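PDB 2B6C: 6-O-methylguanine DNA methyltransferase from Enterococcus faecalis, which is predicted to act in DNA alkylation repair as an AlkD-like all-helical protein, although its activity has not been established. Local coordinates for residues V194-M198 / G211-A216; Q176-W181 / S204-E210; A102-D108 / W139-V143; F129-G134 / K162-Y166. One frame throughout, in Å; residues are numbered along the deposited sequence. Where two conformers were deposited one is given.

Contact 1 of 4, residues V194-M198 / G211-A216. With SO4 (sulfate ion), chain J.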
# COMPACT_ATOMS: atom_id res chain seq x y z
N VAL B 194 -22.02 -6.15 22.62
CA VAL B 194 -21.72 -7.58 22.76
C VAL B 194 -22.44 -8.21 23.97
O VAL B 194 -23.03 -9.30 23.82
CB VAL B 194 -20.18 -7.90 22.70
CG1 VAL B 194 -19.91 -9.40 22.91
CG2 VAL B 194 -19.62 -7.47 21.33
N GLU B 195 -22.43 -7.53 25.12
CA GLU B 195 -23.15 -7.93 26.35
C GLU B 195 -24.65 -8.18 26.07
O GLU B 195 -25.21 -9.19 26.44
CB GLU B 195 -23.05 -6.82 27.41
CG GLU B 195 -21.69 -6.63 28.13
CD GLU B 195 -21.74 -7.02 29.59
OE1 GLU B 195 -20.80 -6.72 30.36
OE2 GLU B 195 -22.74 -7.66 29.99
N GLU B 196 -25.28 -7.17 25.45
CA GLU B 196 -26.72 -7.24 25.11
C GLU B 196 -27.04 -8.42 24.22
O GLU B 196 -27.91 -9.22 24.57
CB GLU B 196 -27.21 -5.94 24.50
CG GLU B 196 -27.23 -4.82 25.48
CD GLU B 196 -27.56 -3.48 24.87
OE1 GLU B 196 -27.23 -3.21 23.69
OE2 GLU B 196 -28.16 -2.68 25.59
N LEU B 197 -26.31 -8.57 23.11
CA LEU B 197 -26.51 -9.68 22.21
C LEU B 197 -26.41 -11.04 22.93
O LEU B 197 -27.27 -11.89 22.77
CB LEU B 197 -25.52 -9.60 21.05
CG LEU B 197 -25.75 -10.49 19.83
CD1 LEU B 197 -25.24 -11.91 20.11
CD2 LEU B 197 -27.20 -10.48 19.39
N MSE B 198 -25.36 -11.21 23.73
CA MSE B 198 -25.10 -12.48 24.42
C MSE B 198 -26.12 -12.83 25.49
O MSE B 198 -26.23 -14.00 25.88
CB MSE B 198 -23.69 -12.52 24.98
CG MSE B 198 -22.63 -12.43 23.87
SE MSE B 198 -20.81 -12.65 24.56
CE MSE B 198 -20.80 -14.58 24.73
N GLY B 211 -16.58 -15.41 23.28
CA GLY B 211 -17.02 -14.03 23.12
C GLY B 211 -17.08 -13.18 24.38
O GLY B 211 -17.16 -11.96 24.29
N SER B 212 -17.04 -13.80 25.55
CA SER B 212 -17.17 -13.02 26.77
C SER B 212 -15.83 -12.76 27.48
O SER B 212 -15.81 -12.21 28.58
CB SER B 212 -18.21 -13.63 27.71
OG SER B 212 -17.72 -14.82 28.26
N LYS B 213 -14.72 -13.13 26.84
CA LYS B 213 -13.39 -12.93 27.44
C LYS B 213 -13.17 -11.52 28.02
O LYS B 213 -12.67 -11.39 29.15
CB LYS B 213 -12.25 -13.27 26.48
CG LYS B 213 -10.91 -12.97 27.15
CD LYS B 213 -9.73 -13.65 26.52
CE LYS B 213 -8.57 -13.78 27.52
NZ LYS B 213 -7.27 -13.92 26.79
N TYR B 214 -13.56 -10.49 27.26
CA TYR B 214 -13.33 -9.10 27.68
C TYR B 214 -14.50 -8.42 28.34
O TYR B 214 -14.51 -7.19 28.43
CB TYR B 214 -12.80 -8.23 26.52
CG TYR B 214 -11.53 -8.80 25.98
CD1 TYR B 214 -11.52 -9.50 24.78
CD2 TYR B 214 -10.35 -8.71 26.72
CE1 TYR B 214 -10.34 -10.08 24.31
CE2 TYR B 214 -9.18 -9.27 26.25
CZ TYR B 214 -9.18 -9.95 25.06
OH TYR B 214 -8.00 -10.50 24.62
N LEU B 215 -15.47 -9.18 28.80
CA LEU B 215 -16.56 -8.56 29.53
C LEU B 215 -16.30 -8.69 31.03
O LEU B 215 -15.87 -9.76 31.48
CB LEU B 215 -17.89 -9.19 29.11
CG LEU B 215 -18.12 -9.28 27.60
CD1 LEU B 215 -19.40 -10.05 27.30
CD2 LEU B 215 -18.13 -7.90 26.91
N ALA B 216 -16.50 -7.61 31.78
CA ALA B 216 -16.36 -7.63 33.24
C ALA B 216 -17.31 -8.64 33.94
O ALA B 216 -18.44 -8.84 33.48
CB ALA B 216 -16.56 -6.23 33.80
S SO4 J . -7.05 -12.39 21.52
O1 SO4 J . -5.72 -12.38 22.13
O2 SO4 J . -7.62 -13.73 21.63
O3 SO4 J . -6.89 -12.05 20.11
O4 SO4 J . -7.93 -11.44 22.19

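Contact 2 of 4, residues Q176-W181 / S204-E210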
# COMPACT_ATOMS: atom_id res chain seq x y z
N GLN B 176 -18.98 -22.40 15.48
CA GLN B 176 -19.18 -21.85 16.82
C GLN B 176 -17.95 -21.02 17.25
O GLN B 176 -18.10 -19.96 17.87
CB GLN B 176 -19.53 -22.95 17.84
CG GLN B 176 -20.93 -23.57 17.64
CD GLN B 176 -21.99 -22.50 17.68
OE1 GLN B 176 -21.89 -21.59 18.48
NE2 GLN B 176 -22.96 -22.57 16.79
N LYS B 177 -16.77 -21.50 16.90
CA LYS B 177 -15.52 -20.80 17.08
C LYS B 177 -15.54 -19.44 16.40
O LYS B 177 -15.10 -18.45 16.98
CB LYS B 177 -14.39 -21.61 16.47
CG LYS B 177 -13.25 -21.87 17.41
CD LYS B 177 -12.44 -20.62 17.60
CE LYS B 177 -11.10 -20.96 18.14
NZ LYS B 177 -10.86 -20.24 19.45
N ALA B 178 -16.07 -19.39 15.17
CA ALA B 178 -16.19 -18.16 14.40
C ALA B 178 -17.18 -17.18 15.05
O ALA B 178 -16.94 -15.97 15.06
CB ALA B 178 -16.61 -18.47 12.96
N ILE B 179 -18.25 -17.70 15.62
CA ILE B 179 -19.19 -16.85 16.38
C ILE B 179 -18.49 -16.23 17.60
O ILE B 179 -18.61 -15.02 17.82
CB ILE B 179 -20.47 -17.59 16.83
CG1 ILE B 179 -21.30 -18.01 15.62
CG2 ILE B 179 -21.34 -16.73 17.82
CD1 ILE B 179 -22.44 -18.95 16.01
N GLY B 180 -17.77 -17.05 18.36
CA GLY B 180 -17.08 -16.56 19.55
C GLY B 180 -16.01 -15.52 19.25
O GLY B 180 -15.91 -14.51 19.95
N TRP B 181 -15.17 -15.78 18.25
CA TRP B 181 -14.20 -14.79 17.76
C TRP B 181 -14.84 -13.47 17.32
O TRP B 181 -14.27 -12.40 17.55
CB TRP B 181 -13.47 -15.36 16.55
CG TRP B 181 -12.18 -16.14 16.84
CD1 TRP B 181 -11.66 -16.54 18.07
CD2 TRP B 181 -11.27 -16.65 15.84
NE1 TRP B 181 -10.46 -17.22 17.88
CE2 TRP B 181 -10.21 -17.32 16.53
CE3 TRP B 181 -11.26 -16.60 14.42
CZ2 TRP B 181 -9.13 -17.94 15.84
CZ3 TRP B 181 -10.19 -17.22 13.73
CH2 TRP B 181 -9.13 -17.88 14.45
N SER B 204 -23.88 -21.14 22.10
CA SER B 204 -23.24 -22.38 22.52
C SER B 204 -22.26 -22.09 23.67
O SER B 204 -21.76 -20.95 23.76
CB SER B 204 -22.47 -22.98 21.33
OG SER B 204 -21.31 -22.21 21.03
N PRO B 205 -22.02 -23.07 24.58
CA PRO B 205 -20.98 -22.86 25.61
C PRO B 205 -19.63 -22.37 25.02
O PRO B 205 -19.01 -21.47 25.59
CB PRO B 205 -20.81 -24.26 26.24
CG PRO B 205 -22.14 -24.88 26.09
CD PRO B 205 -22.68 -24.39 24.74
N LEU B 206 -19.19 -22.94 23.88
CA LEU B 206 -17.92 -22.51 23.31
C LEU B 206 -17.97 -21.04 22.83
O LEU B 206 -17.04 -20.29 23.11
CB LEU B 206 -17.44 -23.44 22.19
CG LEU B 206 -16.07 -23.04 21.64
CD1 LEU B 206 -15.12 -24.23 21.40
CD2 LEU B 206 -16.25 -22.19 20.38
N ALA B 207 -19.04 -20.66 22.12
CA ALA B 207 -19.18 -19.29 21.62
C ALA B 207 -19.29 -18.29 22.78
O ALA B 207 -18.74 -17.21 22.72
CB ALA B 207 -20.41 -19.17 20.67
N GLN B 208 -19.99 -18.69 23.83
CA GLN B 208 -20.19 -17.87 25.02
C GLN B 208 -18.86 -17.68 25.77
O GLN B 208 -18.54 -16.57 26.17
CB GLN B 208 -21.24 -18.52 25.92
CG GLN B 208 -21.52 -17.83 27.29
CD GLN B 208 -22.42 -16.60 27.14
OE1 GLN B 208 -23.15 -16.47 26.15
NE2 GLN B 208 -22.37 -15.70 28.12
N ARG B 209 -18.10 -18.75 25.97
CA ARG B 209 -16.78 -18.65 26.58
C ARG B 209 -15.86 -17.72 25.77
O ARG B 209 -15.33 -16.75 26.30
CB ARG B 209 -16.15 -20.04 26.80
CG ARG B 209 -14.78 -20.01 27.51
CD ARG B 209 -14.87 -19.92 29.03
NE ARG B 209 -13.52 -19.82 29.55
CZ ARG B 209 -12.74 -20.86 29.87
NH1 ARG B 209 -11.51 -20.63 30.32
NH2 ARG B 209 -13.20 -22.10 29.78
N GLU B 210 -15.75 -17.98 24.48
CA GLU B 210 -14.90 -17.19 23.58
C GLU B 210 -15.31 -15.70 23.51
O GLU B 210 -14.47 -14.84 23.71
CB GLU B 210 -14.90 -17.83 22.20
CG GLU B 210 -13.90 -17.25 21.22
CD GLU B 210 -12.56 -17.91 21.33
OE1 GLU B 210 -12.52 -19.17 21.35
OE2 GLU B 210 -11.55 -17.17 21.41
O HOH W 1 -24.09 -20.05 19.45

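Contact 3 of 4, residues A102-D108 / W139-V143. With SO4 (sulfate ion), chain I.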
# COMPACT_ATOMS: atom_id res chain seq x y z
N ALA B 102 -10.21 -26.31 1.33
CA ALA B 102 -10.62 -25.53 2.48
C ALA B 102 -10.31 -26.19 3.80
O ALA B 102 -10.64 -27.38 4.02
CB ALA B 102 -12.12 -25.22 2.40
N TRP B 103 -9.72 -25.39 4.68
CA TRP B 103 -9.54 -25.76 6.08
C TRP B 103 -9.36 -24.41 6.78
O TRP B 103 -9.32 -23.40 6.10
CB TRP B 103 -8.30 -26.66 6.25
CG TRP B 103 -8.17 -27.33 7.60
CD1 TRP B 103 -7.13 -27.20 8.48
CD2 TRP B 103 -9.10 -28.25 8.20
NE1 TRP B 103 -7.36 -28.00 9.59
CE2 TRP B 103 -8.54 -28.67 9.43
CE3 TRP B 103 -10.33 -28.80 7.79
CZ2 TRP B 103 -9.19 -29.57 10.28
CZ3 TRP B 103 -10.97 -29.72 8.64
CH2 TRP B 103 -10.40 -30.08 9.87
N TRP B 104 -9.23 -24.36 8.11
CA TRP B 104 -9.27 -23.03 8.76
C TRP B 104 -8.09 -22.15 8.31
O TRP B 104 -8.18 -20.93 8.31
CB TRP B 104 -9.33 -23.17 10.29
CG TRP B 104 -8.09 -23.84 10.88
CD1 TRP B 104 -7.96 -25.17 11.24
CD2 TRP B 104 -6.83 -23.23 11.16
NE1 TRP B 104 -6.69 -25.41 11.73
CE2 TRP B 104 -5.98 -24.24 11.69
CE3 TRP B 104 -6.34 -21.91 11.05
CZ2 TRP B 104 -4.67 -23.98 12.09
CZ3 TRP B 104 -5.01 -21.65 11.42
CH2 TRP B 104 -4.20 -22.69 11.95
N ASP B 105 -6.97 -22.77 7.93
CA ASP B 105 -5.78 -22.04 7.57
C ASP B 105 -5.96 -21.22 6.27
O ASP B 105 -5.63 -20.02 6.24
CB ASP B 105 -4.54 -22.96 7.53
CG ASP B 105 -4.66 -24.11 6.52
OD1 ASP B 105 -5.78 -24.57 6.24
OD2 ASP B 105 -3.61 -24.58 6.00
N SER B 106 -6.49 -21.84 5.21
CA SER B 106 -6.78 -21.10 3.96
C SER B 106 -8.00 -20.19 4.04
O SER B 106 -7.99 -19.11 3.49
CB SER B 106 -6.93 -22.04 2.76
OG SER B 106 -8.11 -22.83 2.86
N VAL B 107 -9.07 -20.65 4.69
CA VAL B 107 -10.31 -19.88 4.79
C VAL B 107 -10.10 -18.58 5.61
O VAL B 107 -10.63 -17.52 5.22
CB VAL B 107 -11.47 -20.75 5.39
CG1 VAL B 107 -12.72 -19.91 5.68
CG2 VAL B 107 -11.82 -21.89 4.42
N ASP B 108 -9.36 -18.67 6.71
CA ASP B 108 -9.04 -17.50 7.52
C ASP B 108 -8.10 -16.57 6.75
O ASP B 108 -8.21 -15.37 6.87
CB ASP B 108 -8.42 -17.88 8.88
CG ASP B 108 -9.41 -18.57 9.82
OD1 ASP B 108 -10.64 -18.56 9.55
OD2 ASP B 108 -8.97 -19.12 10.87
N TRP B 139 -17.69 -23.18 5.49
CA TRP B 139 -16.46 -22.38 5.34
C TRP B 139 -16.78 -20.98 4.81
O TRP B 139 -16.22 -19.99 5.31
CB TRP B 139 -15.42 -23.05 4.45
CG TRP B 139 -14.84 -24.27 5.03
CD1 TRP B 139 -14.94 -25.56 4.52
CD2 TRP B 139 -14.08 -24.37 6.23
NE1 TRP B 139 -14.30 -26.44 5.34
CE2 TRP B 139 -13.75 -25.75 6.40
CE3 TRP B 139 -13.64 -23.45 7.19
CZ2 TRP B 139 -13.00 -26.22 7.50
CZ3 TRP B 139 -12.89 -23.93 8.30
CH2 TRP B 139 -12.57 -25.29 8.43
N ASN B 140 -17.69 -20.88 3.82
CA ASN B 140 -18.15 -19.57 3.37
C ASN B 140 -18.82 -18.75 4.49
O ASN B 140 -18.62 -17.55 4.57
CB ASN B 140 -19.09 -19.64 2.16
CG ASN B 140 -18.36 -19.92 0.86
OD1 ASN B 140 -17.26 -19.42 0.63
ND2 ASN B 140 -18.98 -20.74 -0.00
N ARG B 141 -19.65 -19.40 5.31
CA ARG B 141 -20.33 -18.72 6.43
C ARG B 141 -19.37 -18.31 7.55
O ARG B 141 -19.59 -17.30 8.22
CB ARG B 141 -21.44 -19.59 6.98
CG ARG B 141 -22.45 -19.95 5.89
CD ARG B 141 -23.81 -20.31 6.52
NE ARG B 141 -23.71 -21.30 7.58
CZ ARG B 141 -23.57 -22.61 7.39
NH1 ARG B 141 -23.47 -23.13 6.15
NH2 ARG B 141 -23.53 -23.42 8.44
N ARG B 142 -18.28 -19.09 7.71
CA ARG B 142 -17.18 -18.64 8.53
C ARG B 142 -16.62 -17.25 8.09
O ARG B 142 -16.30 -16.40 8.94
CB ARG B 142 -16.08 -19.72 8.60
CG ARG B 142 -14.89 -19.31 9.51
CD ARG B 142 -14.02 -20.53 9.86
NE ARG B 142 -12.75 -20.19 10.47
CZ ARG B 142 -12.43 -20.47 11.75
NH1 ARG B 142 -11.22 -20.15 12.21
NH2 ARG B 142 -13.31 -21.08 12.56
N VAL B 143 -16.47 -17.05 6.78
CA VAL B 143 -16.06 -15.76 6.24
C VAL B 143 -17.10 -14.66 6.57
O VAL B 143 -16.68 -13.58 6.97
CB VAL B 143 -15.74 -15.80 4.69
CG1 VAL B 143 -15.43 -14.34 4.08
CG2 VAL B 143 -14.55 -16.73 4.42
S SO4 I . -22.34 -21.65 -1.37
O1 SO4 I . -21.93 -22.31 -2.62
O2 SO4 I . -23.81 -21.64 -1.23
O3 SO4 I . -21.92 -20.24 -1.44
O4 SO4 I . -21.70 -22.35 -0.24
O HOH W 2 -12.66 -29.11 3.78

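Contact 4 of 4, residues F129-G134 / K162-Y166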
# COMPACT_ATOMS: atom_id res chain seq x y z
N PHE B 129 -20.44 -9.07 2.39
CA PHE B 129 -21.16 -9.86 3.36
C PHE B 129 -22.25 -10.77 2.74
O PHE B 129 -22.31 -11.94 3.07
CB PHE B 129 -21.71 -8.99 4.49
CG PHE B 129 -22.46 -9.77 5.56
CD1 PHE B 129 -23.83 -10.00 5.43
CD2 PHE B 129 -21.79 -10.26 6.67
CE1 PHE B 129 -24.52 -10.74 6.40
CE2 PHE B 129 -22.47 -10.99 7.67
CZ PHE B 129 -23.85 -11.23 7.52
N ALA B 130 -23.09 -10.24 1.85
CA ALA B 130 -24.18 -11.03 1.26
C ALA B 130 -23.71 -12.18 0.36
O ALA B 130 -24.46 -13.15 0.16
CB ALA B 130 -25.19 -10.12 0.50
N LEU B 131 -22.48 -12.09 -0.17
CA LEU B 131 -21.87 -13.19 -0.94
C LEU B 131 -21.77 -14.45 -0.08
O LEU B 131 -21.99 -15.56 -0.54
CB LEU B 131 -20.42 -12.84 -1.36
CG LEU B 131 -20.11 -11.89 -2.49
CD1 LEU B 131 -18.57 -11.79 -2.65
CD2 LEU B 131 -20.82 -12.35 -3.79
N PHE B 132 -21.42 -14.25 1.18
CA PHE B 132 -21.09 -15.36 2.08
C PHE B 132 -22.25 -15.69 3.04
O PHE B 132 -22.33 -16.81 3.53
CB PHE B 132 -19.81 -15.00 2.86
CG PHE B 132 -18.59 -14.86 1.98
CD1 PHE B 132 -17.91 -16.00 1.52
CD2 PHE B 132 -18.14 -13.59 1.59
CE1 PHE B 132 -16.76 -15.88 0.67
CE2 PHE B 132 -17.01 -13.45 0.76
CZ PHE B 132 -16.31 -14.59 0.30
N TYR B 133 -23.09 -14.71 3.34
CA TYR B 133 -24.20 -14.92 4.29
C TYR B 133 -25.14 -16.06 3.83
O TYR B 133 -25.60 -16.04 2.69
CB TYR B 133 -25.02 -13.62 4.49
CG TYR B 133 -26.28 -13.87 5.25
CD1 TYR B 133 -26.24 -14.11 6.63
CD2 TYR B 133 -27.53 -13.95 4.59
CE1 TYR B 133 -27.39 -14.39 7.34
CE2 TYR B 133 -28.70 -14.23 5.31
CZ TYR B 133 -28.60 -14.47 6.69
OH TYR B 133 -29.73 -14.75 7.46
N GLY B 134 -25.46 -17.01 4.72
CA GLY B 134 -26.35 -18.13 4.38
C GLY B 134 -25.86 -19.11 3.30
O GLY B 134 -26.65 -19.89 2.76
N LYS B 162 -27.11 -10.67 12.40
CA LYS B 162 -27.82 -11.58 11.48
C LYS B 162 -27.08 -12.88 11.23
O LYS B 162 -27.68 -13.97 11.28
CB LYS B 162 -28.13 -10.90 10.14
CG LYS B 162 -29.09 -11.73 9.26
CD LYS B 162 -29.58 -10.95 8.05
CE LYS B 162 -28.49 -10.75 7.01
NZ LYS B 162 -29.13 -10.36 5.69
N ALA B 163 -25.77 -12.78 10.98
CA ALA B 163 -24.94 -13.98 10.77
C ALA B 163 -24.88 -14.88 12.00
O ALA B 163 -24.89 -16.11 11.86
CB ALA B 163 -23.55 -13.64 10.30
N ILE B 164 -24.82 -14.28 13.18
CA ILE B 164 -24.75 -15.09 14.41
C ILE B 164 -26.08 -15.80 14.63
O ILE B 164 -26.10 -17.00 14.96
CB ILE B 164 -24.36 -14.26 15.65
CG1 ILE B 164 -22.94 -13.73 15.51
CG2 ILE B 164 -24.53 -15.09 16.96
CD1 ILE B 164 -22.58 -12.61 16.45
N ILE B 165 -27.18 -15.07 14.42
CA ILE B 165 -28.53 -15.63 14.52
C ILE B 165 -28.66 -16.86 13.61
O ILE B 165 -29.15 -17.92 14.04
CB ILE B 165 -29.63 -14.56 14.21
CG1 ILE B 165 -29.90 -13.65 15.43
CG2 ILE B 165 -30.94 -15.22 13.79
CD1 ILE B 165 -30.62 -12.32 15.11
N TYR B 166 -28.17 -16.75 12.38
CA TYR B 166 -28.27 -17.81 11.39
C TYR B 166 -27.60 -19.11 11.83
O TYR B 166 -28.13 -20.19 11.60
CB TYR B 166 -27.67 -17.34 10.07
CG TYR B 166 -27.90 -18.31 8.92
CD1 TYR B 166 -29.05 -18.21 8.11
CD2 TYR B 166 -26.99 -19.33 8.66
CE1 TYR B 166 -29.26 -19.11 7.06
CE2 TYR B 166 -27.19 -20.23 7.63
CZ TYR B 166 -28.32 -20.12 6.84
OH TYR B 166 -28.49 -21.02 5.80

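Contact 1 of 4, residues V194-M198 / G211-A216
L215, in the loop that follows helix 205-211, lays its isobutyl group against the face of helix 191-200 that carries V194, E195 and M198. Along this side chain, L215 CB comes first to E195 OE1, at 4.0 Å. The leucine and glutamate chains run antiparallel alongside each other, so it is further back on the glutamate, at CG, that the leucine ends: L215 CD2 lies 4.0 Å from E195 CG. E195 has two conformers, and these contacts hold for one of them. L215 CD1 turns to the neighbouring helical turn and meets the selenium of M198, a selenomethionine, at 4.0 Å; V194 CG1 stands more loosely beside this methyl. With its CG anti to the carbonyl carbon (chi1 -49°), L215 sends both methyls toward the helix.

M198 reaches across to the backbone as well. Its SE approaches G211 O at 3.7 Å, and the bend at chi3 (79°) lays CE against S212 N. There is no hydrogen bond between the two segments, and the contact is purely van der Waals. The loop is shaped by its own bonds: a type I turn runs from S212 to L215, closed by L215 N to S212 O (3.1 Å), while S212 OG bonds back to Q208 O. At the far side of the turn, Y214 OH donates to a sulfate oxygen, O4, at 2.6 Å.

Helix 173-186 also packs here: L183 touches both V194 and M198, and Y186 touches V194. The loop after helix 205-211 thus packs on helix 191-200, which itself rests on helix 173-186.

Contact 2 of 4, residues Q176-W181 / S204-E210
E210 reaches from helix 205-211 across G180 to a lysine and a tryptophan of helix 173-186. Its CG, anti to the backbone N (chi1 -171°), lies on the glycine backbone, 3.4 Å from G180 C, and the bend at chi2 turns the carboxylate toward K177 and W181. The two carboxylate oxygens then part company. OE1 forms a salt bridge with K177 NZ at 2.7 Å, met from above the carboxylate plane. OE2 lies in the plane of the W181 ring at its edge, 3.4 Å from CD1, with carboxylate and indole planes perpendicular; OE2 also salt-bridges R184, the second charged partner of E210.

G180 is where the helices come closest. Without a side chain, its CA can sit 4.0 Å from A207 CA and in contact with A207 O, and the short helical segments run at 24° to each other with 7.5 Å between their axes.

Q176 works at the other end. S204 OG donates to Q176 OE1 at 2.7 Å, approaching from above the amide plane, and a water bridges the same oxygen to S204 N. S204 is also the N-cap of helix 205-211: its OG accepts from A207 N at 3.0 Å, so this hydroxyl ties the helix start to the amide. Q176 NE2 is held by T170 O, which fixes the amide's rotation.

The interface is thus apolar and tight in the middle, at G180 and A207, and polar at both ends. Flanked by K177 and R184, E210 would probably favour its ionised form, while Q176 satisfies the capping serine without adding charge.

Contact 3 of 4, residues A102-D108 / W139-V143
Aromatic and CH-pi contacts gather round W139, whose indole is packed against A102-W104, where the loop enters helix 104-120. A102 CB stands over one face of its five-membered ring, 3.8 Å from the centroid in a CH-pi contact, and W103 backbone atoms lie over the same face. The W103 and W139 rings meet obliquely, planes at 58°, with W103 CE3 3.7 Å from W139 CZ2. F174 also meets both rings.

Apolar packing continues with V107, which crosses W139 at about a right angle and touches it through CG2, 3.7 Å from CE3, while its CG1, anti to the backbone N, rests on W139 O and on V143 CG2.

The charged pair is D108 with R142. The arginine chain, extended from CG to NE, presents its guanidinium side-on: NE donates to OD1 and NH1 to OD2, both at 2.8 Å, with both oxygens approached on their syn sides. The two planes are only 19° apart. W104 CB lies over one face of the guanidinium, and R142 NH2 is taken up by F174 O.

With three nitrogens engaged, R142 is fixed in rotation and in turn orients the D108 carboxylate, while W181 packs on both. An aspartate set among tryptophans (W104, W181) and braced by an arginine is consistent with the DNA-facing cleft of AlkD-like proteins, though this role is inferred.

Contact 4 of 4, residues F129-G134 / K162-Y166
The alkyl chain of K162 lies across one face of the Y133 ring. Its CE sits over the ring centre, 3.7 Å from the centroid, and NZ follows at 4.2 Å, 20° off the normal, a cation-pi contact added to the CH-pi one. The bend at chi3 (72°) curls the end of the lysine over the ring, while K162 CG touches Y133 OH. Y166 comes to the tyrosine from its other side: its CD1 is 3.6 Å from Y133 OH, and the two rings meet obliquely, planes at 66°. In turn, G134 CA rests over a face of Y166, 4.1 Å from the ring centroid.

Deeper in, F129 presents its rim. F129 CZ meets A163 CB at 3.7 Å, and CE1 meets K162 CE, both near the ring plane.

Backbone bonds near the C-terminal part of helix 125-132 position these groups: F129 O accepts from both F132 N and Y133 N, and G134 follows with positive phi, turning the chain beside Y166.

Helix 138-146 packs on both segments, with N140 and A144 against F132, L145 against A163 and R141 against Y166. Helices 125-132 and 157-166 thus pack around a shared neighbour, as expected in the HEAT-like helical array of the AlkD family.

Overall arrangement
The four contacts run through one all-helical family unit. Contacts 3 and 4 interlace along the chain and touch directly, F132 against N140 and V143, and Y166 against R141; their centres lie 14 Å apart. Contacts 2 and 1, also interlaced, follow toward the C-terminus, their centres 11 Å apart, touching through M198 and Q208. Contact 2 links the pairs: W181 packs on R142 and D108 of contact 3, and I179 on I164 of contact 4. Contact 3 is the most central, about 6 Å from the chain's centre, and contact 1 the outermost, at about 22 Å. This suits helices packed on their chain neighbours, as in HEAT-like AlkD proteins.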